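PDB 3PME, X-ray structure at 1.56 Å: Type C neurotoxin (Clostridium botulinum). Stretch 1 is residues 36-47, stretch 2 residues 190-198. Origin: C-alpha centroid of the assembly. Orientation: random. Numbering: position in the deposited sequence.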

# COMPACT_ATOMS: atom_id res chain seq x y z
N ASN A 36 -11.27 -10.59 -4.89
CA ASN A 36 -10.12 -11.34 -4.44
C ASN A 36 -9.03 -11.35 -5.49
O ASN A 36 -8.57 -12.41 -5.94
CB ASN A 36 -10.54 -12.77 -4.08
CG ASN A 36 -9.42 -13.56 -3.43
OD1 ASN A 36 -8.36 -13.03 -3.13
ND2 ASN A 36 -9.67 -14.85 -3.21
N THR A 37 -8.62 -10.17 -5.92
CA THR A 37 -7.57 -10.08 -6.94
C THR A 37 -6.19 -9.76 -6.35
O THR A 37 -5.17 -10.25 -6.85
CB THR A 37 -7.93 -9.08 -8.05
OG1 THR A 37 -8.04 -7.76 -7.51
CG2 THR A 37 -9.25 -9.47 -8.70
N ILE A 38 -6.16 -8.95 -5.30
CA ILE A 38 -4.90 -8.59 -4.63
C ILE A 38 -4.91 -9.10 -3.19
O ILE A 38 -3.96 -9.75 -2.74
CB ILE A 38 -4.70 -7.06 -4.61
CG1 ILE A 38 -4.74 -6.48 -6.03
CG2 ILE A 38 -3.39 -6.70 -3.90
CD1 ILE A 38 -4.74 -4.97 -6.08
N TYR A 39 -5.99 -8.78 -2.47
CA TYR A 39 -6.21 -9.23 -1.11
C TYR A 39 -7.49 -10.06 -1.06
O TYR A 39 -8.43 -9.80 -1.81
CB TYR A 39 -6.36 -8.03 -0.16
CG TYR A 39 -5.05 -7.39 0.22
CD1 TYR A 39 -4.29 -7.90 1.26
CD2 TYR A 39 -4.57 -6.29 -0.46
CE1 TYR A 39 -3.08 -7.33 1.62
CE2 TYR A 39 -3.37 -5.70 -0.11
CZ TYR A 39 -2.63 -6.22 0.93
OH TYR A 39 -1.42 -5.66 1.29
N THR A 40 -7.52 -11.02 -0.15
CA THR A 40 -8.65 -11.96 -0.04
C THR A 40 -10.02 -11.30 -0.06
O THR A 40 -10.90 -11.73 -0.79
CB THR A 40 -8.52 -12.82 1.21
OG1 THR A 40 -7.33 -13.62 1.13
CG2 THR A 40 -9.72 -13.74 1.34
N ASN A 41 -10.19 -10.26 0.74
CA ASN A 41 -11.50 -9.65 0.91
C ASN A 41 -11.66 -8.39 0.07
O ASN A 41 -12.41 -7.47 0.44
CB ASN A 41 -11.76 -9.35 2.38
CG ASN A 41 -11.71 -10.61 3.24
OD1 ASN A 41 -12.22 -11.66 2.83
ND2 ASN A 41 -11.11 -10.51 4.42
N ASP A 42 -10.97 -8.33 -1.07
CA ASP A 42 -11.06 -7.14 -1.92
C ASP A 42 -12.08 -7.26 -3.05
O ASP A 42 -12.56 -8.35 -3.37
CB ASP A 42 -9.68 -6.64 -2.41
CG ASP A 42 -9.14 -7.39 -3.61
OD1 ASP A 42 -9.90 -8.04 -4.36
OD2 ASP A 42 -7.92 -7.30 -3.81
N PHE A 43 -12.45 -6.11 -3.61
CA PHE A 43 -13.25 -6.06 -4.81
C PHE A 43 -12.88 -4.82 -5.60
O PHE A 43 -12.41 -3.82 -5.03
CB PHE A 43 -14.76 -6.18 -4.53
CG PHE A 43 -15.30 -5.20 -3.53
CD1 PHE A 43 -15.34 -5.51 -2.17
CD2 PHE A 43 -15.80 -3.97 -3.94
CE1 PHE A 43 -15.87 -4.62 -1.25
CE2 PHE A 43 -16.33 -3.07 -3.02
CZ PHE A 43 -16.36 -3.40 -1.68
N LYS A 44 -13.06 -4.89 -6.91
CA LYS A 44 -12.63 -3.84 -7.81
C LYS A 44 -13.84 -3.22 -8.48
O LYS A 44 -14.71 -3.93 -8.98
CB LYS A 44 -11.69 -4.45 -8.86
CG LYS A 44 -11.04 -3.45 -9.79
CD LYS A 44 -10.18 -4.18 -10.83
CE LYS A 44 -9.46 -3.21 -11.74
NZ LYS A 44 -8.66 -3.93 -12.77
N LEU A 45 -13.88 -1.90 -8.48
CA LEU A 45 -14.89 -1.17 -9.24
C LEU A 45 -14.18 -0.50 -10.41
O LEU A 45 -13.38 0.42 -10.22
CB LEU A 45 -15.59 -0.14 -8.36
CG LEU A 45 -16.15 -0.69 -7.05
CD1 LEU A 45 -16.77 0.42 -6.21
CD2 LEU A 45 -17.18 -1.79 -7.32
N SER A 46 -14.45 -0.97 -11.62
CA SER A 46 -13.71 -0.50 -12.80
C SER A 46 -14.60 -0.14 -13.97
O SER A 46 -14.11 0.34 -15.00
CB SER A 46 -12.67 -1.54 -13.23
OG SER A 46 -13.28 -2.78 -13.56
N SER A 47 -15.90 -0.36 -13.83
CA SER A 47 -16.86 -0.05 -14.89
C SER A 47 -18.18 0.48 -14.34
O SER A 47 -18.58 0.16 -13.22
CB SER A 47 -17.11 -1.29 -15.75
OG SER A 47 -18.22 -1.08 -16.60
N ASN A 190 -8.75 3.55 -17.50
CA ASN A 190 -7.75 3.60 -16.44
C ASN A 190 -8.31 4.11 -15.11
O ASN A 190 -7.59 4.27 -14.13
CB ASN A 190 -6.56 4.45 -16.86
CG ASN A 190 -5.77 3.83 -18.00
OD1 ASN A 190 -5.72 2.61 -18.14
ND2 ASN A 190 -5.15 4.68 -18.81
N GLN A 191 -9.61 4.40 -15.10
CA GLN A 191 -10.24 4.88 -13.88
C GLN A 191 -10.90 3.71 -13.14
O GLN A 191 -11.84 3.08 -13.64
CB GLN A 191 -11.24 6.00 -14.19
CG GLN A 191 -10.54 7.27 -14.68
CD GLN A 191 -11.50 8.39 -15.03
OE1 GLN A 191 -12.58 8.15 -15.56
NE2 GLN A 191 -11.10 9.62 -14.73
N MET A 192 -10.38 3.41 -11.96
CA MET A 192 -10.79 2.22 -11.22
C MET A 192 -10.38 2.40 -9.77
O MET A 192 -9.56 3.24 -9.44
CB MET A 192 -10.12 0.98 -11.82
CG MET A 192 -8.59 0.94 -11.64
SD MET A 192 -7.77 -0.28 -12.69
CE MET A 192 -8.06 0.44 -14.30
N LEU A 193 -10.97 1.59 -8.89
CA LEU A 193 -10.56 1.57 -7.50
C LEU A 193 -10.82 0.21 -6.90
O LEU A 193 -11.59 -0.59 -7.45
CB LEU A 193 -11.31 2.64 -6.69
CG LEU A 193 -12.81 2.46 -6.50
CD1 LEU A 193 -13.13 1.63 -5.28
CD2 LEU A 193 -13.48 3.82 -6.37
N TRP A 194 -10.17 -0.04 -5.77
CA TRP A 194 -10.31 -1.29 -5.04
C TRP A 194 -10.69 -0.94 -3.62
O TRP A 194 -10.22 0.06 -3.08
CB TRP A 194 -8.98 -2.05 -4.99
CG TRP A 194 -8.43 -2.53 -6.31
CD1 TRP A 194 -8.43 -3.80 -6.77
CD2 TRP A 194 -7.73 -1.74 -7.29
NE1 TRP A 194 -7.80 -3.87 -7.99
CE2 TRP A 194 -7.35 -2.62 -8.34
CE3 TRP A 194 -7.38 -0.39 -7.39
CZ2 TRP A 194 -6.67 -2.19 -9.47
CZ3 TRP A 194 -6.69 0.04 -8.53
CH2 TRP A 194 -6.34 -0.87 -9.55
N ILE A 195 -11.52 -1.79 -3.02
CA ILE A 195 -11.84 -1.69 -1.60
C ILE A 195 -11.57 -3.06 -0.98
O ILE A 195 -11.73 -4.08 -1.65
CB ILE A 195 -13.31 -1.30 -1.40
CG1 ILE A 195 -13.51 0.17 -1.80
CG2 ILE A 195 -13.76 -1.51 0.07
CD1 ILE A 195 -14.97 0.57 -1.93
N ARG A 196 -11.16 -3.10 0.27
CA ARG A 196 -11.08 -4.39 0.96
C ARG A 196 -11.50 -4.30 2.41
O ARG A 196 -11.43 -3.24 3.03
CB ARG A 196 -9.69 -5.02 0.84
CG ARG A 196 -8.65 -4.46 1.83
CD ARG A 196 -7.36 -5.21 1.61
NE ARG A 196 -6.41 -5.12 2.71
CZ ARG A 196 -5.38 -4.28 2.73
NH1 ARG A 196 -5.19 -3.42 1.73
NH2 ARG A 196 -4.54 -4.30 3.75
N ASP A 197 -11.93 -5.44 2.95
CA ASP A 197 -12.25 -5.58 4.36
C ASP A 197 -13.30 -4.57 4.83
O ASP A 197 -13.15 -3.91 5.86
CB ASP A 197 -10.98 -5.53 5.23
CG ASP A 197 -10.03 -6.67 4.93
OD1 ASP A 197 -10.35 -7.82 5.28
OD2 ASP A 197 -8.96 -6.42 4.34
N PHE A 198 -14.38 -4.46 4.07
CA PHE A 198 -15.45 -3.54 4.43
C PHE A 198 -16.26 -4.05 5.64
O PHE A 198 -16.82 -5.16 5.59
CB PHE A 198 -16.39 -3.26 3.26
CG PHE A 198 -17.36 -2.16 3.55
CD1 PHE A 198 -18.61 -2.43 4.10
CD2 PHE A 198 -17.02 -0.84 3.29
CE1 PHE A 198 -19.50 -1.42 4.39
CE2 PHE A 198 -17.90 0.19 3.57
CZ PHE A 198 -19.15 -0.10 4.13
O HOH W 1 -6.81 -6.10 -9.57
O HOH W 2 -14.68 -6.39 1.86
O HOH W 3 -8.55 -8.84 2.64

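The guanidinium of R196 lies flat on the ring of Y39: the planes meet at 11°, and R196 CZ sits 3.7 Å from the ring centroid of Y39, 7° off its normal, which identifies a cation-pi stack. Planarity suits both partners, and the guanidinium edge stays free for polar contacts; R196 NE forms a salt bridge with D197 OD2 (3.3 Å), its hydrogen bond weak at 121°.

Strands 42-45 and 193-198 pair antiparallel, their N-to-C directions 154° apart. Two reciprocal pairs set the register: F43 N to I195 O (2.9 Å) with I195 N to F43 O (3.0 Å), and L45 N to L193 O (2.8 Å) with L193 N to L45 O (3.0 Å).

Alternation then sorts the side chains. F43, I195, L45 and L193 share one face, all buried; I195 CB lies 4.1 Å from the F43 ring centroid. On the other, W194 is sandwiched: I38 CD1 and K44 CG each stand 4.0 Å from the centroid of its five-membered ring, over opposite faces. K44, with all four chi angles t, supplies methylenes for this packing. The W194 NE1 proton goes to water 1 (2.9 Å), which donates to T37 OG1 (2.9 Å).

Beyond the strand pairs, N41 ND2 donates to D197 OD1 (2.9 Å, 168°), and D197 N to N41 O (3.3 Å).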